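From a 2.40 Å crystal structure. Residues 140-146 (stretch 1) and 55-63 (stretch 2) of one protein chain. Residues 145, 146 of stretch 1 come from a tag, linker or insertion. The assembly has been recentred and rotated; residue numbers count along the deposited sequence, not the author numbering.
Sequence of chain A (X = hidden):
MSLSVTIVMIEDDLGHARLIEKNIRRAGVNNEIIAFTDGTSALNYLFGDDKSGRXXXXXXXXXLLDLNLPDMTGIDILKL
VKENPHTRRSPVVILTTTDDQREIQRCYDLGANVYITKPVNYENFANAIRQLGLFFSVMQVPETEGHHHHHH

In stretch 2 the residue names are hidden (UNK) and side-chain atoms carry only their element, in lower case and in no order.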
ATOM      1  N   GLN A 140      -5.169   4.505  -6.689  1.00 12.18           N
ATOM      2  CA  GLN A 140      -4.629   4.724  -8.030  1.00 13.17           C
ATOM      3  C   GLN A 140      -3.543   3.671  -8.279  1.00 13.72           C
ATOM      4  O   GLN A 140      -2.611   3.548  -7.487  1.00 13.06           O
ATOM      5  CB  GLN A 140      -3.981   6.103  -8.129  1.00 14.69           C
ATOM      6  CG  GLN A 140      -4.920   7.276  -7.996  1.00 15.68           C
ATOM      7  CD  GLN A 140      -5.559   7.655  -9.309  1.00 17.69           C
ATOM      8  OE1 GLN A 140      -6.304   8.633  -9.381  1.00 21.14           O
ATOM      9  NE2 GLN A 140      -5.269   6.893 -10.362  1.00 16.76           N
ATOM     10  N   VAL A 141      -3.673   2.904  -9.362  1.00 13.92           N
ATOM     11  CA  VAL A 141      -2.666   1.903  -9.722  1.00 14.21           C
ATOM     12  C   VAL A 141      -1.935   2.490 -10.919  1.00 16.38           C
ATOM     13  O   VAL A 141      -2.523   2.678 -11.976  1.00 17.33           O
ATOM     14  CB  VAL A 141      -3.292   0.554 -10.138  1.00 11.36           C
ATOM     15  CG1 VAL A 141      -2.196  -0.407 -10.546  1.00 11.36           C
ATOM     16  CG2 VAL A 141      -4.080  -0.039  -8.986  1.00  9.97           C
ATOM     17  N   PRO A 142      -0.633   2.774 -10.774  1.00 18.77           N
ATOM     18  CA  PRO A 142       0.149   3.357 -11.866  1.00 19.10           C
ATOM     19  C   PRO A 142       0.650   2.358 -12.894  1.00 20.32           C
ATOM     20  O   PRO A 142       0.633   1.147 -12.660  1.00 21.14           O
ATOM     21  CB  PRO A 142       1.304   4.005 -11.125  1.00 18.72           C
ATOM     22  CG  PRO A 142       1.615   2.937 -10.092  1.00 16.04           C
ATOM     23  CD  PRO A 142       0.219   2.566  -9.583  1.00 19.02           C
ATOM     24  N   GLU A 143       1.088   2.889 -14.034  1.00 20.37           N
ATOM     25  CA  GLU A 143       1.669   2.087 -15.103  1.00 21.64           C
ATOM     26  C   GLU A 143       3.161   2.133 -14.809  1.00 20.06           C
ATOM     27  O   GLU A 143       3.654   3.105 -14.241  1.00 21.86           O
ATOM     28  CB  GLU A 143       1.427   2.718 -16.477  1.00 23.09           C
ATOM     29  CG  GLU A 143      -0.025   2.776 -16.913  1.00 27.99           C
ATOM     30  CD  GLU A 143      -0.218   3.615 -18.161  1.00 28.42           C
ATOM     31  OE1 GLU A 143       0.126   4.814 -18.119  1.00 32.29           O
ATOM     32  OE2 GLU A 143      -0.709   3.083 -19.178  1.00 29.65           O
ATOM     33  N   THR A 144       3.877   1.088 -15.193  1.00 19.16           N
ATOM     34  CA  THR A 144       5.311   1.024 -14.965  1.00 18.20           C
ATOM     35  C   THR A 144       6.061   1.840 -16.018  1.00 19.51           C
ATOM     36  O   THR A 144       5.455   2.364 -16.952  1.00 18.09           O
ATOM     37  CB  THR A 144       5.786  -0.432 -15.026  1.00 17.44           C
ATOM     38  OG1 THR A 144       5.367  -1.008 -16.268  1.00 10.57           O
ATOM     39  CG2 THR A 144       5.196  -1.238 -13.868  1.00 16.58           C
ATOM     40  N   GLU A 145       7.379   1.951 -15.869  1.00 22.63           N
ATOM     41  CA  GLU A 145       8.186   2.699 -16.839  1.00 27.19           C
ATOM     42  C   GLU A 145       8.196   1.954 -18.170  1.00 29.25           C
ATOM     43  O   GLU A 145       7.815   0.788 -18.236  1.00 30.29           O
ATOM     44  CB  GLU A 145       9.629   2.854 -16.352  1.00 27.66           C
ATOM     45  CG  GLU A 145       9.785   3.428 -14.955  1.00 30.18           C
ATOM     46  CD  GLU A 145      11.238   3.668 -14.597  1.00 31.93           C
ATOM     47  OE1 GLU A 145      11.535   3.895 -13.403  1.00 32.79           O
ATOM     48  OE2 GLU A 145      12.086   3.634 -15.518  1.00 33.24           O
ATOM     49  N   GLY A 146       8.643   2.630 -19.227  1.00 32.17           N
ATOM     50  CA  GLY A 146       8.708   2.013 -20.545  1.00 32.76           C
ATOM     51  C   GLY A 146      10.142   1.876 -21.043  1.00 34.24           C
ATOM     52  O   GLY A 146      10.456   1.039 -21.898  1.00 36.51           O
ATOM     53  N   UNK A  55       8.207  -6.858 -21.043  1.00 23.88           N
ATOM     54  CA  UNK A  55       6.814  -7.201 -21.299  1.00 23.33           C
ATOM     55  C   UNK A  55       5.909  -6.413 -20.358  1.00 23.36           C
ATOM     56  O   UNK A  55       4.759  -6.127 -20.688  1.00 25.05           O
ATOM     57  c   UNK A  55       7.230  -9.129 -19.769  1.00 22.76           C
ATOM     58  c   UNK A  55       7.079  -9.513 -22.230  1.00 23.23           C
ATOM     59  c   UNK A  55       6.554  -8.697 -21.061  1.00 23.17           C
ATOM     60  N   UNK A  56       6.442  -6.063 -19.189  1.00 22.78           N
ATOM     61  CA  UNK A  56       5.696  -5.316 -18.182  1.00 21.63           C
ATOM     62  C   UNK A  56       5.707  -3.800 -18.370  1.00 20.29           C
ATOM     63  O   UNK A  56       4.904  -3.098 -17.752  1.00 18.53           O
ATOM     64  c   UNK A  56       6.227  -5.641 -16.775  1.00 22.57           C
ATOM     65  o   UNK A  56       5.814  -6.922 -16.329  1.00 22.51           O
ATOM     66  N   UNK A  57       6.620  -3.298 -19.203  1.00 17.63           N
ATOM     67  CA  UNK A  57       6.734  -1.864 -19.471  1.00 16.08           C
ATOM     68  C   UNK A  57       5.411  -1.191 -19.843  1.00 16.64           C
ATOM     69  O   UNK A  57       4.758  -1.553 -20.834  1.00 16.45           O
ATOM     70  c   UNK A  57       7.745  -1.633 -20.574  1.00 16.52           C
ATOM     71  N   UNK A  58       5.013  -0.204 -19.050  1.00 17.38           N
ATOM     72  CA  UNK A  58       3.773   0.506 -19.324  1.00 16.95           C
ATOM     73  C   UNK A  58       2.512  -0.193 -18.847  1.00 17.55           C
ATOM     74  O   UNK A  58       1.400   0.279 -19.100  1.00 18.88           O
ATOM     75  N   UNK A  59       2.668  -1.322 -18.168  1.00 16.01           N
ATOM     76  CA  UNK A  59       1.513  -2.045 -17.664  1.00 16.11           C
ATOM     77  C   UNK A  59       1.028  -1.471 -16.341  1.00 15.42           C
ATOM     78  O   UNK A  59       1.815  -0.975 -15.523  1.00 13.99           O
ATOM     79  c   UNK A  59       2.220  -5.811 -18.293  1.00 23.61           C
ATOM     80  n   UNK A  59       3.034  -8.503 -18.198  1.00 23.99           N
ATOM     81  c   UNK A  59       1.839  -4.384 -18.689  1.00 21.20           C
ATOM     82  c   UNK A  59       2.478  -8.035 -19.316  1.00 26.83           C
ATOM     83  n   UNK A  59       2.301  -8.841 -20.360  1.00 24.18           N
ATOM     84  c   UNK A  59       1.836  -3.519 -17.448  1.00 18.21           C
ATOM     85  n   UNK A  59       2.088  -6.766 -19.387  1.00 24.99           N
ATOM     86  N   UNK A  60      -0.280  -1.550 -16.140  1.00 12.21           N
ATOM     87  CA  UNK A  60      -0.892  -1.082 -14.914  1.00 14.45           C
ATOM     88  C   UNK A  60      -1.395  -2.364 -14.283  1.00 13.58           C
ATOM     89  O   UNK A  60      -2.407  -2.909 -14.712  1.00 15.29           O
ATOM     90  c   UNK A  60      -2.050  -0.132 -15.220  1.00  9.52           C
ATOM     91  N   UNK A  61      -0.686  -2.846 -13.268  1.00 14.85           N
ATOM     92  CA  UNK A  61      -1.051  -4.100 -12.617  1.00 15.53           C
ATOM     93  C   UNK A  61      -0.806  -4.114 -11.111  1.00 15.37           C
ATOM     94  O   UNK A  61       0.144  -3.517 -10.622  1.00 14.22           O
ATOM     95  n   UNK A  61       3.365  -5.809 -13.938  1.00 18.94           N
ATOM     96  o   UNK A  61       1.516  -6.699 -14.848  1.00 23.11           O
ATOM     97  c   UNK A  61       2.047  -5.879 -14.109  1.00 20.46           C
ATOM     98  c   UNK A  61      -0.250  -5.228 -13.264  1.00 17.39           C
ATOM     99  c   UNK A  61       1.225  -4.870 -13.359  1.00 20.48           C
ATOM    100  N   UNK A  62      -1.681  -4.803 -10.387  1.00 17.78           N
ATOM    101  CA  UNK A  62      -1.552  -4.952  -8.940  1.00 17.90           C
ATOM    102  C   UNK A  62      -1.238  -6.434  -8.761  1.00 18.64           C
ATOM    103  O   UNK A  62      -1.839  -7.279  -9.424  1.00 16.43           O
ATOM    104  c   UNK A  62      -2.869  -4.624  -8.220  1.00 17.97           C
ATOM    105  c   UNK A  62      -2.880  -5.015  -6.730  1.00 19.50           C
ATOM    106  c   UNK A  62      -2.581  -3.795  -5.874  1.00 20.62           C
ATOM    107  c   UNK A  62      -4.216  -5.573  -6.345  1.00 18.21           C
ATOM    108  N   UNK A  63      -0.302  -6.760  -7.877  1.00 18.89           N
ATOM    109  CA  UNK A  63       0.034  -8.157  -7.670  1.00 19.60           C
ATOM    110  C   UNK A  63      -0.232  -8.669  -6.263  1.00 18.84           C
ATOM    111  O   UNK A  63       0.213  -8.080  -5.271  1.00 17.72           O
ATOM    112  c   UNK A  63       1.777  -8.055  -9.473  1.00 21.12           C
ATOM    113  c   UNK A  63       1.510  -8.435  -8.025  1.00 19.40           C
ATOM    114  c   UNK A  63       2.414  -7.651  -7.122  1.00 24.01           C
TER
HETATM  115  O   HOH W   1       1.504   2.294 -20.807  1.00 36.17           O
HETATM  116  O   HOH W   2       1.943  -1.176 -12.598  1.00 17.45           O

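Position 55 carries three carbons, one bearing the other two; its side chain is out of reach of stretch 1. A fork directly at CB is Val55.

Position 56 has one carbon followed by one oxygen, and its backbone O lies 2.6 Å from OG1 of Thr144. The side chain is the pattern of serine. Ser56 works through its backbone, which opens a turn that closes on position 59.

Position 57 shows a single carbon, CB, packed 3.8 Å from CA of Gly146, a tag residue; its CA makes a CA-H...O contact of 3.1 Å with O of Glu145, also from the tag. A lone CB makes it Ala57.

Position 58 has no side-chain atom, and phi/psi of 81/4 would jam a CB against the carbonyl O of Ala57. Its N makes weak hydrogen bonds to OG1 of Thr144 (2.9 Å), to the backbone O of Thr144 (N to O 3.3 Å) and to O of Glu145 (3.1 Å). Gly58 answers that demand of the type II turn. Water 1 donates to Gly58 O (2.6 Å) and to OE2 of Glu143 (2.9 Å), linking the turn to an exposed carboxylate.

At position 59 three carbons and a nitrogen lead to a carbon carrying two more nitrogens. Its CB points away from stretch 1, leaving the contact to the backbone, whose O accepts from N of Thr144 at 2.9 Å. The guanidinium makes it Arg59. N of Arg59 bonds to O of Ser56 (2.9 Å), closing the turn.

Position 60 again has one carbon, CB, 3.9 Å from CG of Glu143, while its CA makes a CA-H...O contact with O of Pro142 (3.5 Å). It is Ala60.

Position 61 has three carbons, the third bearing an oxygen and a nitrogen; its backbone O lies 3.9 Å from CG1 of Val141. The atoms fit a terminal amide, Gln61. N of Gln61 donates to water 2 (3.2 Å), which in turn donates to O of Pro142 (2.7 Å).

Position 62 has four carbons forked at the second, and its CB lies 4.8 Å from CG2 of Val141. This is Leu62, buried.

Position 63 has three carbons branching at the first, Val63, buried in the strand and out of reach.

The rule here is backbone first. Thr144 sits against the turn, its N held by Arg59 O and its OG1 receiving weak bonds from N of Gly58 and N of Arg59. Small residues at 57, 58 and 60 accompany this close approach, two waters bridge the stretches, and Val141, pointing toward stretch 2, lays CG1 along the backbone of 60 to 62.

Stretch 2 (55-63) VSAGRAQLV
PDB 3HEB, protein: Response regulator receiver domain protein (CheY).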